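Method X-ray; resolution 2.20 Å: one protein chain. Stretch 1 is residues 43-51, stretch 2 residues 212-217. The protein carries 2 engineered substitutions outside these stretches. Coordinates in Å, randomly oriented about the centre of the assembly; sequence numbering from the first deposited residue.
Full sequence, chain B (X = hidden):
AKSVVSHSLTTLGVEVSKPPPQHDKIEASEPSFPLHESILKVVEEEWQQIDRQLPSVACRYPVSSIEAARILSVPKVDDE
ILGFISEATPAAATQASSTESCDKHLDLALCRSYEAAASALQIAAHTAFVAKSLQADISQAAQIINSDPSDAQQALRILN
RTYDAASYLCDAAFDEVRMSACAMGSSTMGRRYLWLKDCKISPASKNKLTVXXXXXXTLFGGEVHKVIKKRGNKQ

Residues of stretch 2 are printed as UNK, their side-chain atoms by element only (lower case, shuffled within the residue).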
ATOM      1  N   VAL B  43      13.175  -2.077  -0.053  1.00 40.76           N
ATOM      2  CA  VAL B  43      12.550  -2.061   1.264  1.00 39.38           C
ATOM      3  C   VAL B  43      13.584  -1.632   2.319  1.00 43.12           C
ATOM      4  O   VAL B  43      13.334  -0.709   3.095  1.00 47.30           O
ATOM      5  CB  VAL B  43      11.929  -3.445   1.625  1.00 36.86           C
ATOM      6  CG1 VAL B  43      11.401  -3.445   3.040  1.00 37.07           C
ATOM      7  CG2 VAL B  43      10.795  -3.794   0.654  1.00 35.26           C
ATOM      8  N   GLU B  44      14.776  -2.231   2.276  1.00 44.53           N
ATOM      9  CA  GLU B  44      15.834  -1.908   3.234  1.00 47.31           C
ATOM     10  C   GLU B  44      16.332  -0.459   3.136  1.00 49.96           C
ATOM     11  O   GLU B  44      16.667   0.153   4.158  1.00 52.79           O
ATOM     12  CB  GLU B  44      17.005  -2.874   3.085  1.00 50.73           C
ATOM     13  CG  GLU B  44      18.086  -2.709   4.146  1.00 65.66           C
ATOM     14  CD  GLU B  44      19.321  -3.549   3.874  1.00 73.94           C
ATOM     15  OE1 GLU B  44      19.245  -4.495   3.054  1.00 59.29           O
ATOM     16  OE2 GLU B  44      20.374  -3.259   4.481  1.00 82.70           O
ATOM     17  N   GLU B  45      16.376   0.089   1.924  1.00 49.71           N
ATOM     18  CA  GLU B  45      16.814   1.470   1.724  1.00 49.99           C
ATOM     19  C   GLU B  45      15.858   2.447   2.390  1.00 50.80           C
ATOM     20  O   GLU B  45      16.295   3.420   3.009  1.00 54.37           O
ATOM     21  CB  GLU B  45      16.910   1.817   0.237  1.00 52.59           C
ATOM     22  CG  GLU B  45      18.057   1.139  -0.494  1.00 87.14           C
ATOM     23  CD  GLU B  45      18.026   1.400  -1.990  1.00117.05           C
ATOM     24  OE1 GLU B  45      18.125   2.580  -2.395  1.00134.57           O
ATOM     25  OE2 GLU B  45      17.902   0.425  -2.762  1.00117.40           O
ATOM     26  N   GLU B  46      14.557   2.195   2.255  1.00 46.92           N
ATOM     27  CA  GLU B  46      13.541   3.060   2.853  1.00 43.29           C
ATOM     28  C   GLU B  46      13.541   2.948   4.362  1.00 38.93           C
ATOM     29  O   GLU B  46      13.278   3.915   5.062  1.00 39.23           O
ATOM     30  CB  GLU B  46      12.138   2.700   2.349  1.00 43.61           C
ATOM     31  CG  GLU B  46      11.947   2.848   0.851  1.00 53.49           C
ATOM     32  CD  GLU B  46      12.189   4.260   0.357  1.00 60.50           C
ATOM     33  OE1 GLU B  46      11.713   5.221   1.005  1.00 70.68           O
ATOM     34  OE2 GLU B  46      12.848   4.399  -0.691  1.00 66.76           O
ATOM     35  N   TRP B  47      13.851   1.761   4.861  1.00 33.94           N
ATOM     36  CA  TRP B  47      13.849   1.511   6.295  1.00 30.86           C
ATOM     37  C   TRP B  47      15.049   2.059   7.061  1.00 34.34           C
ATOM     38  O   TRP B  47      15.071   2.005   8.288  1.00 37.03           O
ATOM     39  CB  TRP B  47      13.674   0.025   6.560  1.00 28.04           C
ATOM     40  CG  TRP B  47      12.292  -0.450   6.276  1.00 27.44           C
ATOM     41  CD1 TRP B  47      11.225   0.311   5.842  1.00 27.52           C
ATOM     42  CD2 TRP B  47      11.796  -1.785   6.431  1.00 27.08           C
ATOM     43  NE1 TRP B  47      10.104  -0.477   5.721  1.00 27.64           N
ATOM     44  CE2 TRP B  47      10.422  -1.765   6.075  1.00 27.74           C
ATOM     45  CE3 TRP B  47      12.374  -2.997   6.843  1.00 25.96           C
ATOM     46  CZ2 TRP B  47       9.622  -2.916   6.117  1.00 28.31           C
ATOM     47  CZ3 TRP B  47      11.572  -4.141   6.891  1.00 25.91           C
ATOM     48  CH2 TRP B  47      10.212  -4.093   6.528  1.00 26.58           C
ATOM     49  N   GLN B  48      16.030   2.598   6.343  1.00 37.26           N
ATOM     50  CA  GLN B  48      17.216   3.145   6.987  1.00 41.35           C
ATOM     51  C   GLN B  48      16.877   4.465   7.672  1.00 42.25           C
ATOM     52  O   GLN B  48      17.553   4.883   8.607  1.00 43.17           O
ATOM     53  CB  GLN B  48      18.351   3.347   5.974  1.00 54.01           C
ATOM     54  CG  GLN B  48      18.874   2.059   5.341  1.00 61.51           C
ATOM     55  CD  GLN B  48      19.384   1.057   6.365  1.00 68.10           C
ATOM     56  OE1 GLN B  48      20.279   1.360   7.153  1.00 68.45           O
ATOM     57  NE2 GLN B  48      18.818  -0.145   6.353  1.00 70.67           N
ATOM     58  N   GLN B  49      15.788   5.083   7.237  1.00 41.97           N
ATOM     59  CA  GLN B  49      15.344   6.353   7.798  1.00 41.49           C
ATOM     60  C   GLN B  49      13.814   6.301   7.730  1.00 39.44           C
ATOM     61  O   GLN B  49      13.234   6.732   6.747  1.00 40.56           O
ATOM     62  CB  GLN B  49      15.899   7.488   6.928  1.00 48.20           C
ATOM     63  CG  GLN B  49      16.391   8.714   7.684  1.00 64.14           C
ATOM     64  CD  GLN B  49      15.271   9.627   8.117  1.00 87.68           C
ATOM     65  OE1 GLN B  49      14.892  10.545   7.392  1.00 89.08           O
ATOM     66  NE2 GLN B  49      14.741   9.391   9.309  1.00106.97           N
ATOM     67  N   ILE B  50      13.167   5.745   8.757  1.00 35.97           N
ATOM     68  CA  ILE B  50      11.705   5.619   8.734  1.00 37.35           C
ATOM     69  C   ILE B  50      10.946   6.922   8.948  1.00 42.45           C
ATOM     70  O   ILE B  50       9.780   7.021   8.574  1.00 43.70           O
ATOM     71  CB  ILE B  50      11.169   4.542   9.716  1.00 34.79           C
ATOM     72  CG1 ILE B  50      11.486   4.912  11.172  1.00 39.70           C
ATOM     73  CG2 ILE B  50      11.732   3.179   9.353  1.00 32.01           C
ATOM     74  CD1 ILE B  50      10.923   3.917  12.188  1.00 36.60           C
ATOM     75  N   ASP B  51      11.607   7.907   9.555  1.00 45.92           N
ATOM     76  CA  ASP B  51      11.002   9.216   9.811  1.00 46.09           C
ATOM     77  C   ASP B  51      11.433  10.123   8.659  1.00 44.92           C
ATOM     78  O   ASP B  51      12.446  10.827   8.757  1.00 41.63           O
ATOM     79  CB  ASP B  51      11.508   9.781  11.152  1.00 48.57           C
ATOM     80  CG  ASP B  51      10.761  11.036  11.597  1.00 55.04           C
ATOM     81  OD1 ASP B  51      11.119  11.583  12.663  1.00 64.63           O
ATOM     82  OD2 ASP B  51       9.816  11.478  10.917  1.00 46.75           O
ATOM     83  N   UNK B 212      16.607   4.646  15.268  1.00 42.37           N
ATOM     84  CA  UNK B 212      17.406   3.561  14.729  1.00 41.67           C
ATOM     85  C   UNK B 212      16.799   3.077  13.410  1.00 42.53           C
ATOM     86  O   UNK B 212      15.642   3.374  13.090  1.00 42.50           O
ATOM     87  c   UNK B 212      17.437   2.399  15.727  1.00 40.51           C
ATOM     88  N   UNK B 213      17.613   2.412  12.581  1.00 41.96           N
ATOM     89  CA  UNK B 213      17.113   1.891  11.303  1.00 40.61           C
ATOM     90  C   UNK B 213      16.127   0.780  11.642  1.00 37.97           C
ATOM     91  O   UNK B 213      16.249   0.151  12.685  1.00 39.47           O
ATOM     92  c   UNK B 213      19.458   2.219  11.199  1.00 42.08           C
ATOM     93  c   UNK B 213      19.083   2.334  12.648  1.00 41.49           C
ATOM     94  c   UNK B 213      18.372   1.300  10.675  1.00 41.35           C
ATOM     95  N   UNK B 214      15.118   0.574  10.810  1.00 34.72           N
ATOM     96  CA  UNK B 214      14.184  -0.511  11.069  1.00 33.80           C
ATOM     97  C   UNK B 214      14.670  -1.693  10.249  1.00 36.57           C
ATOM     98  O   UNK B 214      14.973  -1.547   9.065  1.00 39.38           O
ATOM     99  c   UNK B 214       9.897  -3.300  11.028  1.00 30.03           C
ATOM    100  c   UNK B 214      10.936  -1.582   9.715  1.00 29.09           C
ATOM    101  c   UNK B 214      11.698  -1.993  11.941  1.00 29.06           C
ATOM    102  c   UNK B 214      12.777  -0.141  10.631  1.00 32.05           C
ATOM    103  c   UNK B 214      11.795  -1.272  10.760  1.00 29.68           C
ATOM    104  c   UNK B 214       9.989  -2.590   9.844  1.00 29.64           C
ATOM    105  c   UNK B 214      10.760  -3.000  12.088  1.00 29.53           C
ATOM    106  N   UNK B 215      14.673  -2.874  10.849  1.00 37.69           N
ATOM    107  CA  UNK B 215      15.152  -4.058  10.156  1.00 36.88           C
ATOM    108  C   UNK B 215      14.126  -5.166   9.977  1.00 39.16           C
ATOM    109  O   UNK B 215      14.443  -6.207   9.405  1.00 43.31           O
ATOM    110  c   UNK B 215      18.573  -4.165   8.826  1.00 88.85           C
ATOM    111  c   UNK B 215      18.013  -3.064   9.720  1.00 79.53           C
ATOM    112  n   UNK B 215      18.950  -3.652   7.478  1.00 87.28           N
ATOM    113  c   UNK B 215      16.379  -4.610  10.892  1.00 40.65           C
ATOM    114  c   UNK B 215      17.522  -3.607  11.064  1.00 56.74           C
ATOM    115  N   UNK B 216      12.898  -4.949  10.447  1.00 37.88           N
ATOM    116  CA  UNK B 216      11.877  -5.974  10.337  1.00 36.24           C
ATOM    117  C   UNK B 216      12.045  -6.953  11.485  1.00 37.86           C
ATOM    118  O   UNK B 216      13.051  -6.909  12.184  1.00 38.19           O
ATOM    119  N   UNK B 217      11.059  -7.814  11.713  1.00 38.21           N
ATOM    120  CA  UNK B 217      11.155  -8.779  12.798  1.00 39.28           C
ATOM    121  C   UNK B 217      10.634  -8.200  14.101  1.00 42.54           C
ATOM    122  O   UNK B 217       9.599  -8.642  14.620  1.00 44.63           O
TER
HETATM  123  O   HOH W   1      14.975   5.416  11.014  1.00 61.52           O

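Position 212 carries a single side-chain carbon, a lone methyl that points away from stretch 1 and touches none of it. Nothing beyond CB was built, so the residue is Ala-212. Its part in the contact is played by the backbone: water 1 donates to Ala-212 O at 3.0 Å and accepts from Ile-50 N at 2.9 Å, bridging the two chain segments.

At position 213 three side-chain carbons close a ring onto the backbone nitrogen. The CB of this position points sideways and lies 4.0 Å from Gln-48 OE1, while its CA packs 3.6 Å from Trp-47 O. The ring closed onto the main chain is the signature of proline, Pro-213.

Position 214 has seven side-chain carbons and no heteroatom: one carbon leads to a six-membered ring with no further substituent. The side chain points toward stretch 1, its CB 3.7 Å from Ile-50 CG2 and its ring against the indole of Trp-47. A plain phenyl ring identifies Phe-214. With chi1 at 175° (t), its CD2 comes within 3.4 Å of Trp-47 CD2 over one face of the indole. The planes of the phenyl ring and the six-membered indole ring meet at 51° with centroids 4.5 Å apart, an edge-to-face pair in which the edge of Phe-214 is directed toward the face of Trp-47.

Position 215 shows four carbons in an unbranched row ending in nitrogen, and that terminal nitrogen lies 3.3 Å from Glu-44 OE2. The residue is Lys-215. Its CA-to-CB bond points away from stretch 1, but three successive m rotamers bend the chain back, so that NZ reaches Glu-44 OE2 in a salt bridge.

Position 216 has no side-chain atoms, and its N lies 3.9 Å from Trp-47 CZ3. It is therefore Gly-216. A CB here would fall 3.3 Å from that same Trp-47 CZ3, and at phi/psi of 83/167 it would also be jammed against the preceding carbonyl oxygen.

Position 217 likewise lacks a side chain and makes no contact with stretch 1. It is Gly-217, and its backbone angles, 88/-70, by themselves call for glycine.

The contact is built around Trp-47, where the main chain and side chain both engage Phe-214. The backbone hydrogen bond from Phe-214 N to Trp-47 O, 2.9 Å long and nearly straight at 166°, joins the segments where the aromatic side chains meet, and Ile-50 adds apolar packing. At a more exposed margin, Gln-48 NE2 donates to Glu-44 O at 3.1 Å, while the carboxylate of Glu-44 holds the amine of Lys-215 electrostatically. Together the two stretches bury 401 Å².

Stretch 2 (212-217) APFKGG
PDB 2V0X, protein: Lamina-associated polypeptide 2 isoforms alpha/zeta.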